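PDB 1M5Q: small nuclear ribonucleoprotein homolog from Pyrobaculum aerophilum, which is an Sm-like archaeal protein that assembles into a 14-mer with an added C-terminal domain and, like its family, probably binds RNA. Local coordinates for residues Leu96-Val108 with Gly112-Glu124. Residues are numbered along the deposited sequence; the frame is centred on the assembly and turned at random.
Sequences LIGDKVRVSEIGV and GPVAERAKRLFEE. With ACY (acetic acid), chain B.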
ATOM      1  N   LEU H  96      22.298 -13.570  43.926  1.00 24.19           N
ATOM      2  CA  LEU H  96      21.435 -13.310  45.097  1.00 26.36           C
ATOM      3  C   LEU H  96      22.234 -12.501  46.149  1.00 26.68           C
ATOM      4  O   LEU H  96      23.422 -12.759  46.356  1.00 29.53           O
ATOM      5  CB  LEU H  96      20.938 -14.633  45.709  1.00 25.42           C
ATOM      6  CG  LEU H  96      20.174 -15.559  44.740  1.00 27.47           C
ATOM      7  CD1 LEU H  96      19.938 -16.901  45.403  1.00 26.00           C
ATOM      8  CD2 LEU H  96      18.844 -14.943  44.309  1.00 26.83           C
ATOM      9  N   ILE H  97      21.603 -11.519  46.788  1.00 26.82           N
ATOM     10  CA  ILE H  97      22.280 -10.684  47.796  1.00 27.09           C
ATOM     11  C   ILE H  97      21.386 -10.772  49.030  1.00 28.60           C
ATOM     12  O   ILE H  97      20.257 -10.249  49.047  1.00 27.88           O
ATOM     13  CB  ILE H  97      22.421  -9.230  47.287  1.00 26.38           C
ATOM     14  CG1 ILE H  97      23.280  -9.231  46.000  1.00 26.73           C
ATOM     15  CG2 ILE H  97      23.048  -8.340  48.358  1.00 28.96           C
ATOM     16  CD1 ILE H  97      23.423  -7.891  45.321  1.00 24.17           C
ATOM     17  N   GLY H  98      21.859 -11.456  50.064  1.00 29.57           N
ATOM     18  CA  GLY H  98      20.989 -11.621  51.231  1.00 32.13           C
ATOM     19  C   GLY H  98      19.811 -12.493  50.804  1.00 34.53           C
ATOM     20  O   GLY H  98      19.895 -13.233  49.820  1.00 34.44           O
ATOM     21  N   ASP H  99      18.689 -12.412  51.490  1.00 37.13           N
ATOM     22  CA  ASP H  99      17.604 -13.286  51.085  1.00 40.13           C
ATOM     23  C   ASP H  99      16.379 -12.597  50.510  1.00 39.34           C
ATOM     24  O   ASP H  99      15.328 -13.223  50.342  1.00 40.30           O
ATOM     25  CB  ASP H  99      17.220 -14.210  52.253  1.00 45.12           C
ATOM     26  CG  ASP H  99      16.371 -13.522  53.305  1.00 49.52           C
ATOM     27  OD1 ASP H  99      16.636 -12.332  53.609  1.00 50.89           O
ATOM     28  OD2 ASP H  99      15.436 -14.191  53.834  1.00 53.92           O
ATOM     29  N   LYS H 100      16.502 -11.311  50.202  1.00 38.48           N
ATOM     30  CA  LYS H 100      15.391 -10.593  49.588  1.00 36.91           C
ATOM     31  C   LYS H 100      15.797  -9.752  48.367  1.00 34.92           C
ATOM     32  O   LYS H 100      15.000  -8.966  47.890  1.00 33.79           O
ATOM     33  CB  LYS H 100      14.707  -9.690  50.606  1.00 40.91           C
ATOM     34  CG  LYS H 100      14.112 -10.440  51.783  1.00 44.37           C
ATOM     35  CD  LYS H 100      13.190  -9.538  52.592  1.00 47.84           C
ATOM     36  CE  LYS H 100      11.821  -9.359  51.920  1.00 49.13           C
ATOM     37  NZ  LYS H 100      10.944 -10.582  51.989  1.00 50.37           N
ATOM     38  N   VAL H 101      17.024  -9.892  47.865  1.00 30.38           N
ATOM     39  CA  VAL H 101      17.423  -9.113  46.697  1.00 28.05           C
ATOM     40  C   VAL H 101      17.977 -10.104  45.664  1.00 27.55           C
ATOM     41  O   VAL H 101      18.732 -11.015  45.992  1.00 26.85           O
ATOM     42  CB  VAL H 101      18.465  -7.990  47.066  1.00 27.86           C
ATOM     43  CG1 VAL H 101      19.015  -7.288  45.778  1.00 27.85           C
ATOM     44  CG2 VAL H 101      17.791  -6.954  47.915  1.00 23.02           C
ATOM     45  N   ARG H 102      17.553  -9.939  44.418  1.00 25.61           N
ATOM     46  CA  ARG H 102      17.931 -10.851  43.336  1.00 25.94           C
ATOM     47  C   ARG H 102      18.248  -9.994  42.136  1.00 23.96           C
ATOM     48  O   ARG H 102      17.541  -9.070  41.860  1.00 24.37           O
ATOM     49  CB  ARG H 102      16.742 -11.791  43.052  1.00 28.23           C
ATOM     50  CG  ARG H 102      16.865 -12.644  41.801  1.00 28.49           C
ATOM     51  CD  ARG H 102      15.615 -13.532  41.668  1.00 29.21           C
ATOM     52  NE  ARG H 102      15.801 -14.486  40.589  1.00 28.22           N
ATOM     53  CZ  ARG H 102      15.607 -14.207  39.297  1.00 30.13           C
ATOM     54  NH1 ARG H 102      15.208 -12.985  38.903  1.00 27.85           N
ATOM     55  NH2 ARG H 102      15.808 -15.164  38.384  1.00 29.85           N
ATOM     56  N   VAL H 103      19.330 -10.288  41.449  1.00 24.25           N
ATOM     57  CA  VAL H 103      19.761  -9.514  40.291  1.00 23.92           C
ATOM     58  C   VAL H 103      20.022 -10.445  39.076  1.00 24.07           C
ATOM     59  O   VAL H 103      20.804 -11.382  39.173  1.00 22.34           O
ATOM     60  CB  VAL H 103      21.123  -8.759  40.556  1.00 22.91           C
ATOM     61  CG1 VAL H 103      21.352  -7.786  39.429  1.00 21.05           C
ATOM     62  CG2 VAL H 103      21.132  -8.015  41.939  1.00 21.35           C
ATOM     63  N   SER H 104      19.375 -10.152  37.952  1.00 22.62           N
ATOM     64  CA  SER H 104      19.512 -10.911  36.717  1.00 23.37           C
ATOM     65  C   SER H 104      20.211  -9.939  35.766  1.00 24.15           C
ATOM     66  O   SER H 104      20.428  -8.777  36.145  1.00 23.47           O
ATOM     67  CB  SER H 104      18.126 -11.270  36.161  1.00 19.76           C
ATOM     68  OG  SER H 104      17.497 -10.093  35.639  1.00 19.81           O
ATOM     69  N   GLU H 105      20.532 -10.379  34.546  1.00 23.70           N
ATOM     70  CA  GLU H 105      21.205  -9.493  33.617  1.00 25.08           C
ATOM     71  C   GLU H 105      20.316  -8.351  33.157  1.00 24.10           C
ATOM     72  O   GLU H 105      20.797  -7.428  32.506  1.00 25.59           O
ATOM     73  CB  GLU H 105      21.808 -10.236  32.387  1.00 25.78           C
ATOM     74  CG  GLU H 105      20.860 -11.103  31.593  1.00 29.78           C
ATOM     75  CD  GLU H 105      21.488 -11.719  30.313  1.00 33.50           C
ATOM     76  OE1 GLU H 105      22.686 -12.084  30.310  1.00 33.98           O
ATOM     77  OE2 GLU H 105      20.765 -11.864  29.295  1.00 34.69           O
ATOM     78  N   ILE H 106      19.042  -8.350  33.521  1.00 24.16           N
ATOM     79  CA  ILE H 106      18.193  -7.222  33.107  1.00 23.62           C
ATOM     80  C   ILE H 106      17.558  -6.431  34.266  1.00 26.29           C
ATOM     81  O   ILE H 106      16.669  -5.581  34.062  1.00 25.65           O
ATOM     82  CB  ILE H 106      17.052  -7.665  32.157  1.00 24.14           C
ATOM     83  CG1 ILE H 106      15.986  -8.455  32.922  1.00 24.33           C
ATOM     84  CG2 ILE H 106      17.637  -8.481  31.001  1.00 22.66           C
ATOM     85  CD1 ILE H 106      14.896  -9.036  31.978  1.00 29.42           C
ATOM     86  N   GLY H 107      17.969  -6.705  35.495  1.00 27.02           N
ATOM     87  CA  GLY H 107      17.393  -5.912  36.565  1.00 26.73           C
ATOM     88  C   GLY H 107      17.545  -6.449  37.966  1.00 26.02           C
ATOM     89  O   GLY H 107      18.011  -7.567  38.189  1.00 26.12           O
ATOM     90  N   VAL H 108      17.108  -5.638  38.921  1.00 24.76           N
ATOM     91  CA  VAL H 108      17.214  -5.966  40.317  1.00 24.22           C
ATOM     92  C   VAL H 108      15.804  -6.112  40.877  1.00 25.76           C
ATOM     93  O   VAL H 108      14.968  -5.259  40.655  1.00 22.61           O
ATOM     94  CB  VAL H 108      17.924  -4.798  41.077  1.00 25.01           C
ATOM     95  CG1 VAL H 108      17.728  -4.939  42.566  1.00 23.76           C
ATOM     96  CG2 VAL H 108      19.417  -4.732  40.714  1.00 20.76           C
ATOM     97  N   GLY H 112      14.271  -1.749  49.396  1.00 33.24           N
ATOM     98  CA  GLY H 112      15.133  -1.498  50.538  1.00 33.12           C
ATOM     99  C   GLY H 112      16.539  -1.058  50.223  1.00 32.79           C
ATOM    100  O   GLY H 112      16.953  -1.017  49.063  1.00 32.77           O
ATOM    101  N   PRO H 113      17.319  -0.769  51.265  1.00 32.34           N
ATOM    102  CA  PRO H 113      18.704  -0.305  51.106  1.00 31.21           C
ATOM    103  C   PRO H 113      19.656  -1.208  50.306  1.00 31.05           C
ATOM    104  O   PRO H 113      20.526  -0.733  49.545  1.00 28.96           O
ATOM    105  CB  PRO H 113      19.162  -0.077  52.558  1.00 32.69           C
ATOM    106  CG  PRO H 113      17.831   0.241  53.310  1.00 30.54           C
ATOM    107  CD  PRO H 113      16.863  -0.721  52.679  1.00 30.72           C
ATOM    108  N   VAL H 114      19.516  -2.507  50.497  1.00 28.80           N
ATOM    109  CA  VAL H 114      20.360  -3.432  49.778  1.00 27.83           C
ATOM    110  C   VAL H 114      20.000  -3.380  48.283  1.00 26.96           C
ATOM    111  O   VAL H 114      20.859  -3.239  47.443  1.00 27.27           O
ATOM    112  CB  VAL H 114      20.179  -4.840  50.317  1.00 28.70           C
ATOM    113  CG1 VAL H 114      21.027  -5.849  49.447  1.00 29.31           C
ATOM    114  CG2 VAL H 114      20.655  -4.868  51.789  1.00 28.47           C
ATOM    115  N   ALA H 115      18.711  -3.441  47.996  1.00 26.59           N
ATOM    116  CA  ALA H 115      18.177  -3.401  46.649  1.00 27.03           C
ATOM    117  C   ALA H 115      18.573  -2.080  45.952  1.00 27.76           C
ATOM    118  O   ALA H 115      19.055  -2.104  44.788  1.00 26.62           O
ATOM    119  CB  ALA H 115      16.654  -3.555  46.686  1.00 24.31           C
ATOM    120  N   GLU H 116      18.381  -0.956  46.655  1.00 27.08           N
ATOM    121  CA  GLU H 116      18.735   0.366  46.108  1.00 27.26           C
ATOM    122  C   GLU H 116      20.233   0.404  45.802  1.00 27.45           C
ATOM    123  O   GLU H 116      20.650   0.894  44.748  1.00 28.63           O
ATOM    124  CB  GLU H 116      18.404   1.496  47.081  1.00 27.59           C
ATOM    125  CG  GLU H 116      16.920   1.856  47.167  1.00 31.35           C
ATOM    126  CD  GLU H 116      16.235   1.869  45.807  1.00 34.55           C
ATOM    127  OE1 GLU H 116      16.719   2.575  44.881  1.00 34.42           O
ATOM    128  OE2 GLU H 116      15.210   1.150  45.656  1.00 35.57           O
ATOM    129  N   ARG H 117      21.058  -0.126  46.710  1.00 27.92           N
ATOM    130  CA  ARG H 117      22.504  -0.132  46.457  1.00 27.62           C
ATOM    131  C   ARG H 117      22.902  -1.029  45.256  1.00 27.43           C
ATOM    132  O   ARG H 117      23.785  -0.674  44.457  1.00 27.95           O
ATOM    133  CB  ARG H 117      23.268  -0.584  47.708  1.00 28.50           C
ATOM    134  CG  ARG H 117      24.791  -0.599  47.532  1.00 27.34           C
ATOM    135  CD  ARG H 117      25.255   0.811  47.163  1.00 30.38           C
ATOM    136  NE  ARG H 117      26.666   0.973  47.416  1.00 32.28           N
ATOM    137  CZ  ARG H 117      27.604   0.896  46.484  1.00 40.56           C
ATOM    138  NH1 ARG H 117      27.274   0.657  45.205  1.00 41.30           N
ATOM    139  NH2 ARG H 117      28.880   1.080  46.827  1.00 42.74           N
ATOM    140  N   ALA H 118      22.263  -2.181  45.133  1.00 26.53           N
ATOM    141  CA  ALA H 118      22.574  -3.092  44.042  1.00 26.98           C
ATOM    142  C   ALA H 118      22.192  -2.398  42.711  1.00 26.30           C
ATOM    143  O   ALA H 118      22.889  -2.528  41.707  1.00 28.06           O
ATOM    144  CB  ALA H 118      21.800  -4.452  44.234  1.00 25.90           C
ATOM    145  N   LYS H 119      21.116  -1.629  42.720  1.00 27.13           N
ATOM    146  CA  LYS H 119      20.694  -0.904  41.516  1.00 27.41           C
ATOM    147  C   LYS H 119      21.779   0.087  41.114  1.00 26.91           C
ATOM    148  O   LYS H 119      22.104   0.227  39.933  1.00 26.04           O
ATOM    149  CB  LYS H 119      19.369  -0.188  41.772  1.00 30.21           C
ATOM    150  CG  LYS H 119      18.142  -1.101  41.637  1.00 29.84           C
ATOM    151  CD  LYS H 119      16.890  -0.359  41.992  1.00 31.67           C
ATOM    152  CE  LYS H 119      15.681  -1.280  41.956  1.00 34.14           C
ATOM    153  NZ  LYS H 119      14.498  -0.578  42.544  1.00 35.41           N
ATOM    154  N   ARG H 120      22.385   0.759  42.089  1.00 27.56           N
ATOM    155  CA  ARG H 120      23.466   1.685  41.747  1.00 26.42           C
ATOM    156  C   ARG H 120      24.691   0.935  41.239  1.00 25.56           C
ATOM    157  O   ARG H 120      25.370   1.427  40.340  1.00 24.38           O
ATOM    158  CB  ARG H 120      23.869   2.571  42.924  1.00 29.10           C
ATOM    159  CG  ARG H 120      23.072   3.824  43.053  1.00 33.43           C
ATOM    160  CD  ARG H 120      21.772   3.551  43.715  1.00 38.41           C
ATOM    161  NE  ARG H 120      21.024   4.747  44.135  1.00 38.37           N
ATOM    162  CZ  ARG H 120      19.751   4.676  44.511  1.00 38.39           C
ATOM    163  NH1 ARG H 120      19.159   3.476  44.494  1.00 37.60           N
ATOM    164  NH2 ARG H 120      19.079   5.764  44.893  1.00 34.91           N
ATOM    165  N   LEU H 121      24.992  -0.250  41.765  1.00 24.97           N
ATOM    166  CA  LEU H 121      26.183  -0.978  41.239  1.00 24.27           C
ATOM    167  C   LEU H 121      25.905  -1.398  39.779  1.00 24.56           C
ATOM    168  O   LEU H 121      26.769  -1.328  38.911  1.00 23.46           O
ATOM    169  CB  LEU H 121      26.427  -2.249  42.012  1.00 25.42           C
ATOM    170  CG  LEU H 121      27.831  -2.767  42.328  1.00 30.70           C
ATOM    171  CD1 LEU H 121      27.777  -4.298  42.315  1.00 29.26           C
ATOM    172  CD2 LEU H 121      28.895  -2.223  41.412  1.00 28.90           C
ATOM    173  N   PHE H 122      24.681  -1.861  39.553  1.00 24.61           N
ATOM    174  CA  PHE H 122      24.213  -2.299  38.234  1.00 25.65           C
ATOM    175  C   PHE H 122      24.404  -1.178  37.223  1.00 24.18           C
ATOM    176  O   PHE H 122      24.987  -1.368  36.139  1.00 23.77           O
ATOM    177  CB  PHE H 122      22.714  -2.682  38.320  1.00 24.40           C
ATOM    178  CG  PHE H 122      22.234  -3.495  37.137  1.00 27.19           C
ATOM    179  CD1 PHE H 122      22.156  -4.878  37.220  1.00 28.51           C
ATOM    180  CD2 PHE H 122      21.820  -2.874  35.970  1.00 26.60           C
ATOM    181  CE1 PHE H 122      21.652  -5.643  36.147  1.00 28.10           C
ATOM    182  CE2 PHE H 122      21.322  -3.611  34.899  1.00 28.82           C
ATOM    183  CZ  PHE H 122      21.234  -5.000  34.988  1.00 29.31           C
ATOM    184  N   GLU H 123      23.935   0.010  37.606  1.00 25.09           N
ATOM    185  CA  GLU H 123      24.063   1.197  36.754  1.00 25.09           C
ATOM    186  C   GLU H 123      25.504   1.596  36.561  1.00 26.13           C
ATOM    187  O   GLU H 123      25.868   2.121  35.518  1.00 25.94           O
ATOM    188  CB  GLU H 123      23.259   2.360  37.336  1.00 26.46           C
ATOM    189  CG  GLU H 123      21.762   2.153  37.189  1.00 24.96           C
ATOM    190  CD  GLU H 123      20.984   2.842  38.308  1.00 27.55           C
ATOM    191  OE1 GLU H 123      21.526   3.811  38.911  1.00 28.54           O
ATOM    192  OE2 GLU H 123      19.835   2.420  38.581  1.00 26.03           O
ATOM    193  N   GLU H 124      26.357   1.310  37.529  1.00 27.38           N
ATOM    194  CA  GLU H 124      27.754   1.670  37.345  1.00 30.43           C
ATOM    195  C   GLU H 124      28.336   0.799  36.215  1.00 30.74           C
ATOM    196  O   GLU H 124      29.127   1.284  35.379  1.00 31.29           O
ATOM    197  CB  GLU H 124      28.500   1.515  38.667  1.00 32.19           C
ATOM    198  CG  GLU H 124      29.508   2.600  38.902  1.00 39.79           C
ATOM    199  CD  GLU H 124      28.992   3.996  38.563  1.00 43.43           C
ATOM    200  OE1 GLU H 124      27.986   4.465  39.163  1.00 45.33           O
ATOM    201  OE2 GLU H 124      29.617   4.635  37.685  1.00 46.81           O
TER
HETATM  202  C   ACY B5012      17.299 -17.461  40.568  1.00 28.67           C
HETATM  203  O   ACY B5012      17.317 -17.375  39.246  1.00 28.11           O
HETATM  204  OXT ACY B5012      16.316 -17.135  41.383  1.00 29.99           O
HETATM  205  CH3 ACY B5012      18.580 -18.006  41.129  1.00 27.44           C
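The carbonyl O of Ser-104 is met by two groups. Gly-107 N bonds it within a type I turn, and Phe-122 CE1 lies 3.4 Å from Ser-104 O. That turn closes a β-hairpin in the four-stranded antiparallel sheet of the Lsm C-terminal region, and helix 113-127 packs on this sheet. Strand 101-104 and helix segment 113-124 run nearly parallel, 20° apart, and their axes come within 8.8 Å. Phe-122 has CG anti to its backbone N (chi1 -164°), which sends the ring toward the turn. Its edge also meets Glu-105 O, 3.5 Å from Phe-122 CZ. Val-103 CG1 reaches the same ring edge, 3.7 Å from Phe-122 CD1. Apolar packing makes up most of the remaining interface between strands and helix. Val-101 CG2, beside its own backbone N, sits over the first helical turn, 3.6 Å from Ala-115 N. Ile-97 CG2 presses on Val-114 CG1 at 3.4 Å, a tight fit. Ala-118 CB fills the middle, among Ile-97, Val-101, Val-103 and Val-108. The Val-108 side chain crosses the aliphatic part of Lys-119, with CB 3.7 Å from Lys-119 CG. Arg-102 NE and NH2 hydrogen-bond the two oxygens of an acetic acid molecule, probably from the crystallisation liquor. The NE bond to OXT is nearly straight (169°). Arg-102 NH2 also donates to Ile-81 O of a neighbouring subunit. With an alanine in place of Arg-102, that carbonyl would probably lose this donor and the acetic acid its paired bonds. On the helix, Arg-120 NH1 makes a salt bridge to Glu-116 OE1 and also hydrogen-bonds Glu-116 O; the latter takes Arg-120 N from the opposite face of its carbonyl plane.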